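Local coordinates for protein 2-aminomuconic 6-semialdehyde dehydrogenase (Pseudomonas sp., PDB 7BZV) that oxidises the aldehyde group of 2-aminomuconic 6-semialdehyde with NAD+ in the meta-cleavage pathway of 2-aminophenol catabolism, working as a tetrameric aldehyde dehydrogenase, at residues K18-V23 / V34-R39; E54-R59 / G197-V202; D82-E87 / I101-G106; E348-L353 / A377-D382; R408-T413 / E434-G439. All coordinates share one frame; numbering follows the deposited sequence.

Overall arrangement
Followed from the N terminus, the chain first folds back on itself in contact 1, which closes a short loop of ten residues between two strands of a small sheet. Contact 2 opens at 54-59 and closes only at 197-202, and contact 3, a pair of consecutive helices, lies wholly within that long loop. Contacts 4 and 5 follow in series, each closing a loop of some twenty residues at the seven-stranded sheet that would correspond to the catalytic domain of the family. No two contacts cross. Contacts 4 and 5 alone touch, through the salt bridge of Asp381 OD2 with Arg409 NE at 2.8 Å; contacts 2 and 4 have centres about 56 Å apart.

Contact 1: residues K18-V23 / V34-R39; sequences KTFQDV and VHEADR
A beta hairpin near the N terminus, made of strands 19-23 and 30-35 of a small four-stranded mixed sheet, forms this contact. Thr19 and His35 are a non-hydrogen-bonded antiparallel pair; Phe20 and Val34 are the hydrogen-bonded pair beside it. Phe20 N donates to Val34 O at 3.0 Å, and Val34 N returns the bond to Phe20 O at 2.7 Å, nearly along the C=O axis. Just beyond the strand ends, Glu36 N reaches Lys18 O at 2.9 Å and prolongs the ladder.

Phe20 holds its CG in the crowded position between the backbone N and the carbonyl carbon (chi1 61°), and the ring is thereby laid across Val34. The contact is a CH-pi one: Val34 CB stands 3.6 Å from the ring centroid, over one face, while Glu36 CB lies at the edge and Phe209 meets the ring obliquely. Thr19 and His35 share the other side of the hairpin, the methyl CG2 of Thr19 resting over a face of the imidazole, whose NE2 is bonded to Gln4 OE1.

Lys18 and Glu36 run side by side with extended chains. Glu36 OE2 is bonded to Ser213 OG and only weakly to the lysine, whereas OE1 makes the salt bridge with Lys18 NZ at 3.1 Å. The chains overlap so closely that Glu36 OE1 comes still nearer to Lys18 CE, at 2.9 Å.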
# COMPACT_ATOMS: atom_id res chain seq x y z
N LYS B 18 19.33 -40.76 24.06
CA LYS B 18 18.29 -40.32 24.97
C LYS B 18 16.95 -40.21 24.23
O LYS B 18 16.83 -39.50 23.23
CB LYS B 18 18.65 -38.97 25.57
CG LYS B 18 18.23 -38.67 27.03
CD LYS B 18 18.41 -37.16 27.39
CE LYS B 18 17.40 -36.73 28.47
NZ LYS B 18 17.43 -35.26 28.79
N THR B 19 15.94 -40.87 24.77
CA THR B 19 14.59 -40.83 24.22
C THR B 19 13.58 -40.60 25.33
O THR B 19 13.89 -40.63 26.53
CB THR B 19 14.28 -42.13 23.48
OG1 THR B 19 14.05 -43.19 24.40
CG2 THR B 19 15.40 -42.48 22.54
N PHE B 20 12.34 -40.31 24.90
CA PHE B 20 11.24 -40.08 25.83
C PHE B 20 9.93 -40.47 25.16
O PHE B 20 9.83 -40.57 23.94
CB PHE B 20 11.20 -38.62 26.31
CG PHE B 20 11.01 -37.59 25.20
CD1 PHE B 20 9.74 -37.32 24.69
CD2 PHE B 20 12.10 -36.88 24.70
CE1 PHE B 20 9.57 -36.35 23.69
CE2 PHE B 20 11.94 -35.93 23.70
CZ PHE B 20 10.67 -35.66 23.18
N GLN B 21 8.92 -40.69 25.98
CA GLN B 21 7.65 -41.23 25.52
C GLN B 21 6.69 -40.12 25.11
O GLN B 21 6.66 -39.05 25.71
CB GLN B 21 6.98 -42.05 26.61
CG GLN B 21 7.92 -42.94 27.39
CD GLN B 21 7.18 -43.81 28.38
OE1 GLN B 21 7.04 -45.02 28.18
NE2 GLN B 21 6.68 -43.20 29.46
N ASP B 22 5.88 -40.42 24.09
CA ASP B 22 4.73 -39.61 23.69
C ASP B 22 3.50 -40.27 24.28
O ASP B 22 3.15 -41.39 23.90
CB ASP B 22 4.64 -39.53 22.17
CG ASP B 22 3.53 -38.64 21.67
OD1 ASP B 22 2.81 -37.97 22.47
OD2 ASP B 22 3.38 -38.62 20.43
N VAL B 23 2.87 -39.61 25.24
CA VAL B 23 1.73 -40.15 25.98
C VAL B 23 0.47 -39.48 25.46
O VAL B 23 0.43 -38.26 25.33
CB VAL B 23 1.88 -39.91 27.49
CG1 VAL B 23 0.62 -40.37 28.23
CG2 VAL B 23 3.13 -40.65 28.01
N VAL B 34 10.26 -40.74 21.23
CA VAL B 34 10.81 -39.57 20.57
C VAL B 34 12.29 -39.48 20.88
O VAL B 34 12.69 -39.66 22.04
CB VAL B 34 10.08 -38.31 21.06
CG1 VAL B 34 10.41 -37.09 20.16
CG2 VAL B 34 8.60 -38.58 21.14
N HIS B 35 13.09 -39.13 19.87
CA HIS B 35 14.54 -39.14 19.97
C HIS B 35 15.05 -37.73 20.23
O HIS B 35 14.93 -36.86 19.37
CB HIS B 35 15.16 -39.71 18.71
CG HIS B 35 14.75 -41.13 18.44
ND1 HIS B 35 15.66 -42.17 18.42
CD2 HIS B 35 13.54 -41.67 18.19
CE1 HIS B 35 15.02 -43.30 18.16
NE2 HIS B 35 13.73 -43.02 18.02
N GLU B 36 15.63 -37.53 21.41
CA GLU B 36 16.01 -36.20 21.85
C GLU B 36 17.33 -35.79 21.21
O GLU B 36 18.24 -36.59 21.05
CB GLU B 36 16.13 -36.16 23.38
CG GLU B 36 16.40 -34.76 23.93
CD GLU B 36 16.33 -34.68 25.45
OE1 GLU B 36 16.03 -35.70 26.08
OE2 GLU B 36 16.57 -33.57 26.00
N ALA B 37 17.42 -34.51 20.86
CA ALA B 37 18.58 -33.94 20.19
C ALA B 37 19.47 -33.25 21.21
O ALA B 37 18.98 -32.46 22.03
CB ALA B 37 18.14 -32.94 19.12
N ASP B 38 20.77 -33.52 21.14
CA ASP B 38 21.73 -32.89 22.05
C ASP B 38 22.19 -31.55 21.48
O ASP B 38 21.83 -31.17 20.36
CB ASP B 38 22.94 -33.80 22.29
CG ASP B 38 23.50 -34.38 21.01
OD1 ASP B 38 23.71 -33.60 20.05
OD2 ASP B 38 23.75 -35.61 20.97
N ARG B 39 23.00 -30.84 22.26
CA ARG B 39 23.54 -29.56 21.79
C ARG B 39 24.24 -29.73 20.45
O ARG B 39 24.17 -28.83 19.60
CB ARG B 39 24.51 -28.99 22.83
CG ARG B 39 24.83 -27.51 22.63
CD ARG B 39 25.53 -26.92 23.84
NE ARG B 39 24.73 -25.87 24.46
CZ ARG B 39 24.26 -25.93 25.70
NH1 ARG B 39 24.53 -26.99 26.46
NH2 ARG B 39 23.52 -24.93 26.18

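Contact 2: residues E54-R59 / G197-V202; sequences EGEWGR and GIPPGV
This is an apolar contact between two loops, formed without any hydrogen bond from one to the other, toward the periphery of the chain. Residues 54-59 join helix 39-52 to helix 62-78, and residues 197-202 join helix 184-196 to strand 203-205. The indole of Trp57 carries most of it. With CG anti to the backbone N (chi1 -165°), the ring system is swung out toward the second loop, and Val202 comes down on one of its faces at about a right angle. Both methyl groups take part: Val202 CG1 sits 3.7 Å from the centroid of the five-membered ring, almost on its normal, in a CH-pi contact, while Val202 CG2 presses on Trp57 CG at 3.4 Å. Farther along the indole, Pro199 CD approaches Trp57 CE3 at 3.9 Å and Ile198 CD1 reaches Trp57 CZ3 at 4.0 Å, both obliquely. The extended Glu56 chain crosses the proline ring, with Glu56 CD 3.9 Å from Pro199 CG.

The rotation of the indole is further fixed by Trp57 NE1, which is bonded to Asn172 O. The Trp68 ring of helix 62-78 meets the indole obliquely, and Leu168 of helix 156-169 touches both Trp57 and Val202.

Backbone turns present the second loop. Gly197, at positive phi, ends helix 184-196 in a Schellman motif, and the bond from Val202 N to Pro199 O at 3.1 Å closes a type II turn over Pro200 and Gly201. Such a helix-to-strand connection belongs to the beta-alpha-beta crossover that links strands 173-177 and 203-205, as in the Rossmann-like nucleotide-binding domain of aldehyde dehydrogenases.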
# COMPACT_ATOMS: atom_id res chain seq x y z
N GLU B 54 23.70 -21.57 1.00
CA GLU B 54 24.76 -21.49 0.01
C GLU B 54 24.49 -22.38 -1.19
O GLU B 54 25.28 -22.39 -2.13
CB GLU B 54 26.11 -21.87 0.64
CG GLU B 54 26.66 -20.84 1.61
CD GLU B 54 27.84 -21.38 2.41
OE1 GLU B 54 28.40 -20.62 3.22
OE2 GLU B 54 28.19 -22.56 2.24
N GLY B 55 23.39 -23.14 -1.18
CA GLY B 55 23.04 -23.99 -2.30
C GLY B 55 21.76 -23.60 -3.00
O GLY B 55 21.41 -22.42 -3.08
N GLU B 56 21.06 -24.63 -3.50
CA GLU B 56 19.83 -24.47 -4.28
C GLU B 56 18.83 -23.53 -3.62
O GLU B 56 18.28 -22.64 -4.27
CB GLU B 56 19.19 -25.84 -4.49
CG GLU B 56 17.94 -25.82 -5.38
CD GLU B 56 17.34 -27.20 -5.64
OE1 GLU B 56 18.04 -28.20 -5.47
OE2 GLU B 56 16.15 -27.30 -6.02
N TRP B 57 18.57 -23.71 -2.32
CA TRP B 57 17.56 -22.89 -1.65
C TRP B 57 17.93 -21.41 -1.70
O TRP B 57 17.06 -20.55 -1.89
CB TRP B 57 17.38 -23.35 -0.20
CG TRP B 57 16.11 -22.80 0.46
CD1 TRP B 57 16.04 -21.94 1.51
CD2 TRP B 57 14.75 -23.09 0.10
NE1 TRP B 57 14.74 -21.66 1.81
CE2 TRP B 57 13.92 -22.38 0.98
CE3 TRP B 57 14.16 -23.91 -0.86
CZ2 TRP B 57 12.53 -22.45 0.92
CZ3 TRP B 57 12.78 -23.99 -0.92
CH2 TRP B 57 11.98 -23.26 -0.04
N GLY B 58 19.22 -21.11 -1.55
CA GLY B 58 19.69 -19.74 -1.57
C GLY B 58 19.57 -19.10 -2.92
O GLY B 58 19.64 -17.88 -3.03
N ARG B 59 19.38 -19.90 -3.96
CA ARG B 59 19.21 -19.38 -5.30
C ARG B 59 17.76 -19.40 -5.75
O ARG B 59 17.50 -19.06 -6.91
CB ARG B 59 20.07 -20.18 -6.30
CG ARG B 59 21.57 -20.08 -6.06
CD ARG B 59 22.38 -20.86 -7.09
NE ARG B 59 21.94 -22.24 -7.28
CZ ARG B 59 22.50 -23.30 -6.69
NH1 ARG B 59 23.52 -23.13 -5.85
NH2 ARG B 59 22.04 -24.53 -6.93
N GLY B 197 10.68 -32.72 -2.04
CA GLY B 197 12.01 -32.43 -2.51
C GLY B 197 12.62 -31.15 -2.00
O GLY B 197 13.56 -30.65 -2.62
N ILE B 198 12.13 -30.61 -0.89
CA ILE B 198 12.77 -29.45 -0.28
C ILE B 198 14.25 -29.78 -0.08
O ILE B 198 14.58 -30.84 0.45
CB ILE B 198 12.08 -29.08 1.05
CG1 ILE B 198 10.67 -28.54 0.78
CG2 ILE B 198 12.94 -28.11 1.84
CD1 ILE B 198 10.64 -27.14 0.16
N PRO B 199 15.18 -28.91 -0.47
CA PRO B 199 16.59 -29.25 -0.36
C PRO B 199 16.98 -29.58 1.09
O PRO B 199 16.43 -28.99 2.03
CB PRO B 199 17.30 -27.99 -0.86
CG PRO B 199 16.35 -27.44 -1.86
CD PRO B 199 14.98 -27.68 -1.26
N PRO B 200 17.89 -30.52 1.26
CA PRO B 200 18.31 -30.85 2.64
C PRO B 200 18.95 -29.65 3.31
O PRO B 200 19.61 -28.82 2.67
CB PRO B 200 19.31 -32.01 2.44
CG PRO B 200 19.75 -31.93 1.01
CD PRO B 200 18.57 -31.34 0.25
N GLY B 201 18.71 -29.54 4.61
CA GLY B 201 19.15 -28.41 5.39
C GLY B 201 18.14 -27.27 5.46
O GLY B 201 18.24 -26.43 6.37
N VAL B 202 17.18 -27.23 4.53
CA VAL B 202 16.18 -26.16 4.54
C VAL B 202 15.23 -26.33 5.72
O VAL B 202 14.93 -25.37 6.43
CB VAL B 202 15.41 -26.10 3.22
CG1 VAL B 202 14.25 -25.06 3.33
CG2 VAL B 202 16.36 -25.77 2.11

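Contact 3: residues D82-E87 / I101-G106; sequences DFLDAE and IDIPRG
The short segments 82-87 and 101-106 are helical and cross obliquely, the N-to-C directions of their axes at 135° and the axes 9.8 Å apart at closest approach. They belong to an alpha-alpha hairpin of successive helices, 80-91 and 95-119, joined by a short loop, and the second helix is kinked at Pro104, whose N makes no bond to the preceding turn.

Ile103 is the apolar piece that reaches across. Its CG1 lies beside the backbone N, anti to the carbonyl carbon (chi1 -87°), and this branch is directed at the first helix, where Ile103 CG1 stands 3.7 Å from Leu84 N. The same carbon meets Phe83 CB at 4.0 Å and Leu84 CG at 4.1 Å, the leucine and isoleucine side chains crossing at about a right angle. Ile103 CD1 carries on to Glu87 CB. The Phe83 ring itself leads away, toward Leu188 and Val192 of helix 184-196.

Beside this apolar patch two buried carboxylates meet. Glu87 leaves its backbone with CG anti to N and then bends at chi2 (86°), which brings OE2 to 4.2 Å from Asp102 OD2. The likely repulsion is probably eased by nearby donors: Lys93 forms a salt bridge with Asp102 OD2, while Glu87 binds Thr185 OG1 and Leu157 N. A water molecule bridges the two acids, donating to Glu87 OE2 at 2.8 Å and to Asp102 OD2 at 2.7 Å.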
# COMPACT_ATOMS: atom_id res chain seq x y z
N ASP B 82 -3.26 -38.84 7.87
CA ASP B 82 -2.06 -39.07 8.67
C ASP B 82 -1.85 -37.94 9.68
O ASP B 82 -1.60 -38.19 10.87
CB ASP B 82 -0.84 -39.19 7.76
CG ASP B 82 -0.88 -40.42 6.87
OD1 ASP B 82 -1.77 -41.27 7.07
OD2 ASP B 82 -0.00 -40.54 5.99
N PHE B 83 -1.92 -36.69 9.21
CA PHE B 83 -1.75 -35.56 10.10
C PHE B 83 -2.83 -35.55 11.16
O PHE B 83 -2.56 -35.35 12.36
CB PHE B 83 -1.76 -34.24 9.30
CG PHE B 83 -0.45 -33.93 8.66
CD1 PHE B 83 0.51 -33.20 9.34
CD2 PHE B 83 -0.15 -34.38 7.40
CE1 PHE B 83 1.75 -32.95 8.76
CE2 PHE B 83 1.07 -34.13 6.82
CZ PHE B 83 2.02 -33.41 7.49
N LEU B 84 -4.08 -35.75 10.74
CA LEU B 84 -5.19 -35.80 11.67
C LEU B 84 -4.96 -36.85 12.76
O LEU B 84 -5.17 -36.59 13.96
CB LEU B 84 -6.47 -36.12 10.91
CG LEU B 84 -7.63 -35.12 10.94
CD1 LEU B 84 -8.84 -35.87 10.32
CD2 LEU B 84 -7.92 -34.61 12.31
N ASP B 85 -4.55 -38.06 12.35
CA ASP B 85 -4.37 -39.17 13.29
C ASP B 85 -3.29 -38.83 14.30
O ASP B 85 -3.49 -38.99 15.51
CB ASP B 85 -4.00 -40.46 12.54
CG ASP B 85 -5.16 -41.04 11.71
OD1 ASP B 85 -6.33 -40.66 11.91
OD2 ASP B 85 -4.91 -41.90 10.85
N ALA B 86 -2.15 -38.34 13.82
CA ALA B 86 -1.06 -38.02 14.73
C ALA B 86 -1.45 -36.90 15.69
O ALA B 86 -1.13 -36.96 16.89
CB ALA B 86 0.19 -37.64 13.95
N GLU B 87 -2.10 -35.86 15.17
CA GLU B 87 -2.47 -34.73 16.02
C GLU B 87 -3.45 -35.17 17.10
O GLU B 87 -3.32 -34.80 18.28
CB GLU B 87 -3.05 -33.60 15.17
CG GLU B 87 -3.09 -32.25 15.88
CD GLU B 87 -1.79 -31.50 15.72
OE1 GLU B 87 -0.71 -32.15 15.75
OE2 GLU B 87 -1.86 -30.25 15.55
N ILE B 101 -10.30 -27.35 12.33
CA ILE B 101 -9.41 -26.25 12.68
C ILE B 101 -7.96 -26.64 12.43
O ILE B 101 -7.29 -26.07 11.56
CB ILE B 101 -9.65 -25.81 14.13
CG1 ILE B 101 -11.05 -25.18 14.22
CG2 ILE B 101 -8.54 -24.86 14.60
CD1 ILE B 101 -11.41 -24.68 15.55
N ASP B 102 -7.45 -27.60 13.21
CA ASP B 102 -6.00 -27.81 13.23
C ASP B 102 -5.46 -28.16 11.85
O ASP B 102 -4.49 -27.55 11.37
CB ASP B 102 -5.64 -28.87 14.25
CG ASP B 102 -6.09 -28.47 15.63
OD1 ASP B 102 -7.29 -28.64 15.93
OD2 ASP B 102 -5.27 -27.91 16.37
N ILE B 103 -6.02 -29.18 11.21
CA ILE B 103 -5.37 -29.68 10.00
C ILE B 103 -5.69 -28.71 8.86
O ILE B 103 -4.78 -28.35 8.11
CB ILE B 103 -5.80 -31.11 9.68
CG1 ILE B 103 -4.93 -32.14 10.41
CG2 ILE B 103 -5.66 -31.38 8.20
CD1 ILE B 103 -4.69 -31.89 11.87
N PRO B 104 -6.95 -28.27 8.68
CA PRO B 104 -7.22 -27.35 7.56
C PRO B 104 -6.50 -26.01 7.67
O PRO B 104 -5.94 -25.55 6.68
CB PRO B 104 -8.74 -27.16 7.60
CG PRO B 104 -9.24 -28.51 8.22
CD PRO B 104 -8.20 -28.77 9.28
N ARG B 105 -6.50 -25.36 8.85
CA ARG B 105 -5.72 -24.14 9.02
C ARG B 105 -4.22 -24.40 8.90
O ARG B 105 -3.47 -23.57 8.36
CB ARG B 105 -6.04 -23.49 10.36
CG ARG B 105 -7.52 -22.98 10.44
CD ARG B 105 -7.78 -22.05 11.67
NE ARG B 105 -9.21 -21.78 11.88
CZ ARG B 105 -9.70 -20.93 12.79
NH1 ARG B 105 -8.89 -20.23 13.58
NH2 ARG B 105 -11.01 -20.76 12.89
N GLY B 106 -3.75 -25.54 9.37
CA GLY B 106 -2.34 -25.84 9.21
C GLY B 106 -1.91 -25.90 7.76
O GLY B 106 -0.82 -25.45 7.39
O HOH W 1 -2.75 -27.62 15.44

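Contact 4: residues E348-L353 / A377-D382; sequences EGATFL and AGLSDD
Ala377 O is held by one hydrogen bond across the contact, from Thr351 N at 2.8 Å, with the donor in the carbonyl plane and the N-H...O angle opened to 157°. Ala377 N answers with an equally short bond to Thr351 O, 2.8 Å, although it is more bent at 138°. The two bonds make Thr351 and Ala377 an antiparallel hydrogen-bonded pair, the last rung before segment 377-382 leaves the sheet at Gly378, a residue of positive phi.

Beyond that rung Leu379 turns back to cover the first segment. Its CG lies beside the backbone N and its chain is extended at chi2, so the two methyl groups part between the side chain and the backbone of Ala350. Leu379 CD1 packs on Ala350 CB at 3.7 Å. Leu379 CD2 instead lies along the backbone, 3.4 Å from Glu348 O and 3.6 Å from Ala350 N. At the other end of the contact Leu353 CD1 leans over Ala377 CB at 4.1 Å.

The flanking loops are shaped by local bonds. Gly349, also at positive phi, ends the preceding helix in a Schellman motif, and Ser380 OG accepts from Asp382 N at 2.8 Å in an ST turn. Glu348 extends its carboxylate to the backbone N atoms of Arg384 and Val385.

Helix 332-348 thus runs directly into strand 351-354, the outermost strand of the seven-stranded sheet within this chain. Its neighbour, strand 374-377, lies between it and strand 394-400, whose Val397 touches both Leu353 and Ala377, while helix 384-387 receives Leu379 through Val385 and Val386.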
# COMPACT_ATOMS: atom_id res chain seq x y z
N GLU B 348 -10.70 -19.27 47.30
CA GLU B 348 -10.98 -17.84 47.19
C GLU B 348 -12.47 -17.54 47.39
O GLU B 348 -12.84 -16.35 47.42
CB GLU B 348 -10.45 -17.31 45.85
CG GLU B 348 -8.98 -16.88 45.95
CD GLU B 348 -8.38 -16.34 44.67
OE1 GLU B 348 -8.75 -16.80 43.57
OE2 GLU B 348 -7.52 -15.43 44.76
N GLY B 349 -13.32 -18.55 47.58
CA GLY B 349 -14.74 -18.37 47.80
C GLY B 349 -15.66 -18.47 46.58
O GLY B 349 -16.83 -18.08 46.67
N ALA B 350 -15.18 -19.00 45.47
CA ALA B 350 -15.97 -18.94 44.24
C ALA B 350 -17.22 -19.81 44.30
O ALA B 350 -17.23 -20.89 44.88
CB ALA B 350 -15.12 -19.37 43.05
N THR B 351 -18.27 -19.34 43.62
CA THR B 351 -19.44 -20.15 43.34
C THR B 351 -19.22 -20.89 42.03
O THR B 351 -18.86 -20.29 41.01
CB THR B 351 -20.69 -19.29 43.24
OG1 THR B 351 -20.85 -18.59 44.47
CG2 THR B 351 -21.93 -20.13 42.93
N PHE B 352 -19.44 -22.20 42.05
CA PHE B 352 -19.31 -23.03 40.86
C PHE B 352 -20.68 -23.17 40.22
O PHE B 352 -21.56 -23.82 40.78
CB PHE B 352 -18.72 -24.39 41.19
CG PHE B 352 -17.26 -24.35 41.43
CD1 PHE B 352 -16.77 -23.81 42.60
CD2 PHE B 352 -16.37 -24.81 40.48
CE1 PHE B 352 -15.41 -23.74 42.83
CE2 PHE B 352 -15.01 -24.74 40.69
CZ PHE B 352 -14.53 -24.21 41.88
N LEU B 353 -20.85 -22.57 39.03
CA LEU B 353 -22.08 -22.71 38.25
C LEU B 353 -22.09 -23.95 37.39
O LEU B 353 -23.17 -24.39 36.97
CB LEU B 353 -22.30 -21.50 37.32
CG LEU B 353 -22.38 -20.17 38.03
CD1 LEU B 353 -22.64 -19.06 37.01
CD2 LEU B 353 -23.46 -20.24 39.10
N ALA B 377 -18.18 -17.95 39.55
CA ALA B 377 -18.76 -16.63 39.75
C ALA B 377 -18.55 -16.20 41.19
O ALA B 377 -18.16 -17.00 42.05
CB ALA B 377 -20.26 -16.65 39.40
N GLY B 378 -18.84 -14.95 41.46
CA GLY B 378 -18.87 -14.45 42.81
C GLY B 378 -17.61 -13.74 43.26
O GLY B 378 -17.59 -13.23 44.39
N LEU B 379 -16.57 -13.69 42.46
CA LEU B 379 -15.31 -13.15 42.96
C LEU B 379 -15.09 -11.72 42.47
O LEU B 379 -15.73 -11.23 41.54
CB LEU B 379 -14.14 -14.04 42.55
CG LEU B 379 -14.25 -15.49 43.00
CD1 LEU B 379 -13.05 -16.30 42.54
CD2 LEU B 379 -14.43 -15.59 44.54
N SER B 380 -14.17 -11.04 43.14
CA SER B 380 -13.78 -9.71 42.74
C SER B 380 -12.85 -9.78 41.53
O SER B 380 -12.29 -10.82 41.20
CB SER B 380 -13.07 -8.99 43.89
OG SER B 380 -11.68 -9.23 43.79
N ASP B 381 -12.66 -8.63 40.89
CA ASP B 381 -11.72 -8.56 39.78
C ASP B 381 -10.28 -8.82 40.23
O ASP B 381 -9.40 -8.98 39.37
CB ASP B 381 -11.80 -7.19 39.10
CG ASP B 381 -13.08 -6.98 38.34
OD1 ASP B 381 -13.85 -7.94 38.10
OD2 ASP B 381 -13.31 -5.83 37.95
N ASP B 382 -10.03 -8.84 41.54
CA ASP B 382 -8.66 -8.97 42.03
C ASP B 382 -8.30 -10.40 42.44
O ASP B 382 -7.11 -10.66 42.69
CB ASP B 382 -8.43 -8.03 43.24
CG ASP B 382 -8.52 -6.57 42.85
OD1 ASP B 382 -7.80 -6.18 41.91
OD2 ASP B 382 -9.30 -5.82 43.47

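Contact 5: residues R408-T413 / E434-G439; sequences RRANDT and ELMRVG
Two successive beta-alpha-beta crossovers of the seven-stranded sheet meet here, where the end of helix 403-411 lies against the exit from helix 426-435. The tie is the side-chain amide of Asn411, which pairs with the backbone on both sides of Met436, much as the N-H and C=O of one residue in a parallel neighbouring strand would. Its CG is anti to the carbonyl carbon (chi1 -77°), directing the amide at the second segment. Asn411 ND2 donates to Leu435 O at 2.9 Å along a nearly straight line of 171°, and the acceptor lies in the amide plane. Asn411 OD1 receives Arg437 N at 2.8 Å, this donor standing above the carbonyl plane. Two bonds of opposite sense therefore fix the rotation of the amide.

Next to the amide, Met436 folds back, its chain bent at chi2 and chi3, until Met436 SD reaches Ala410 CB at 3.9 Å. Arg437 CB rests 3.7 Å from Asn411 OD1, but the rest of the arginine is poorly ordered; its NH2 is bonded to Tyr415 O. Arg437 is also the centre of an inverse gamma turn, closed weakly by Val438 N to Met436 O.

Met436 O also accepts from Lys142 of a second subunit, so the turn borders the tetramer interface. Met436 is laid on Ala419 and Ile421 of strand 418-422, which connects the two helices, and Gly439, backbone-bonded to that subunit, leads into strand 440-443, the sheet's outermost within this chain.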
# COMPACT_ATOMS: atom_id res chain seq x y z
N ARG B 408 -12.78 -0.45 31.19
CA ARG B 408 -11.74 -0.38 32.20
C ARG B 408 -11.46 -1.76 32.78
O ARG B 408 -10.30 -2.18 32.89
CB ARG B 408 -12.13 0.61 33.31
CG ARG B 408 -11.27 0.50 34.58
CD ARG B 408 -11.73 1.49 35.68
NE ARG B 408 -13.04 1.18 36.26
CZ ARG B 408 -13.29 0.13 37.03
NH1 ARG B 408 -12.32 -0.73 37.34
NH2 ARG B 408 -14.50 -0.06 37.49
N ARG B 409 -12.51 -2.50 33.11
CA ARG B 409 -12.30 -3.81 33.71
C ARG B 409 -11.72 -4.81 32.72
O ARG B 409 -10.90 -5.66 33.08
CB ARG B 409 -13.62 -4.32 34.30
CG ARG B 409 -14.19 -3.40 35.40
CD ARG B 409 -15.60 -3.83 35.85
NE ARG B 409 -15.58 -5.14 36.49
CZ ARG B 409 -16.68 -5.85 36.76
NH1 ARG B 409 -17.88 -5.37 36.44
NH2 ARG B 409 -16.58 -7.04 37.34
N ALA B 410 -12.17 -4.75 31.46
CA ALA B 410 -11.62 -5.66 30.46
C ALA B 410 -10.12 -5.43 30.27
O ALA B 410 -9.36 -6.39 30.12
CB ALA B 410 -12.35 -5.45 29.13
N ASN B 411 -9.70 -4.17 30.28
CA ASN B 411 -8.31 -3.78 30.05
C ASN B 411 -7.45 -3.85 31.31
O ASN B 411 -6.24 -3.58 31.25
CB ASN B 411 -8.29 -2.36 29.49
CG ASN B 411 -8.65 -2.32 28.02
OD1 ASN B 411 -8.62 -3.34 27.34
ND2 ASN B 411 -8.92 -1.13 27.51
N ASP B 412 -8.05 -4.16 32.45
CA ASP B 412 -7.34 -4.23 33.73
C ASP B 412 -6.65 -5.59 33.81
O ASP B 412 -7.08 -6.52 34.48
CB ASP B 412 -8.33 -4.01 34.87
CG ASP B 412 -7.72 -4.29 36.25
OD1 ASP B 412 -6.52 -4.03 36.48
OD2 ASP B 412 -8.43 -4.82 37.12
N THR B 413 -5.52 -5.68 33.11
CA THR B 413 -4.68 -6.87 33.11
C THR B 413 -3.35 -6.44 32.53
O THR B 413 -3.27 -5.45 31.79
CB THR B 413 -5.27 -8.02 32.28
OG1 THR B 413 -4.29 -9.06 32.17
CG2 THR B 413 -5.63 -7.54 30.87
N GLU B 434 -12.44 -1.31 19.58
CA GLU B 434 -11.18 -0.62 19.29
C GLU B 434 -10.43 -0.20 20.55
O GLU B 434 -9.22 0.02 20.49
CB GLU B 434 -11.41 0.65 18.45
CG GLU B 434 -11.70 0.43 16.99
CD GLU B 434 -12.08 1.72 16.27
OE1 GLU B 434 -13.08 1.71 15.48
OE2 GLU B 434 -11.39 2.74 16.52
N LEU B 435 -11.13 -0.01 21.66
CA LEU B 435 -10.50 0.39 22.91
C LEU B 435 -9.97 -0.78 23.70
O LEU B 435 -9.35 -0.56 24.74
CB LEU B 435 -11.51 1.19 23.74
CG LEU B 435 -11.82 2.60 23.20
CD1 LEU B 435 -12.99 3.21 23.98
CD2 LEU B 435 -10.57 3.50 23.25
N MET B 436 -10.25 -2.01 23.28
CA MET B 436 -9.68 -3.18 23.93
C MET B 436 -8.17 -3.15 23.71
O MET B 436 -7.72 -3.00 22.58
CB MET B 436 -10.25 -4.48 23.32
CG MET B 436 -11.74 -4.65 23.51
SD MET B 436 -12.16 -4.90 25.26
CE MET B 436 -12.60 -3.26 25.79
N ARG B 437 -7.39 -3.33 24.78
CA ARG B 437 -5.93 -3.25 24.64
C ARG B 437 -5.40 -4.65 24.31
O ARG B 437 -4.85 -5.37 25.15
CB ARG B 437 -5.29 -2.69 25.91
CG ARG B 437 -3.94 -1.96 25.60
CD ARG B 437 -3.10 -1.71 26.83
NE ARG B 437 -2.72 -2.95 27.50
CZ ARG B 437 -1.50 -3.48 27.47
NH1 ARG B 437 -0.51 -2.88 26.81
NH2 ARG B 437 -1.27 -4.62 28.11
N VAL B 438 -5.62 -5.06 23.07
CA VAL B 438 -5.37 -6.43 22.66
C VAL B 438 -4.88 -6.41 21.23
O VAL B 438 -5.01 -5.41 20.52
CB VAL B 438 -6.64 -7.31 22.79
CG1 VAL B 438 -7.15 -7.32 24.26
CG2 VAL B 438 -7.68 -6.82 21.83
N GLY B 439 -4.33 -7.55 20.78
CA GLY B 439 -3.94 -7.67 19.39
C GLY B 439 -5.10 -7.99 18.47
O GLY B 439 -5.07 -7.59 17.29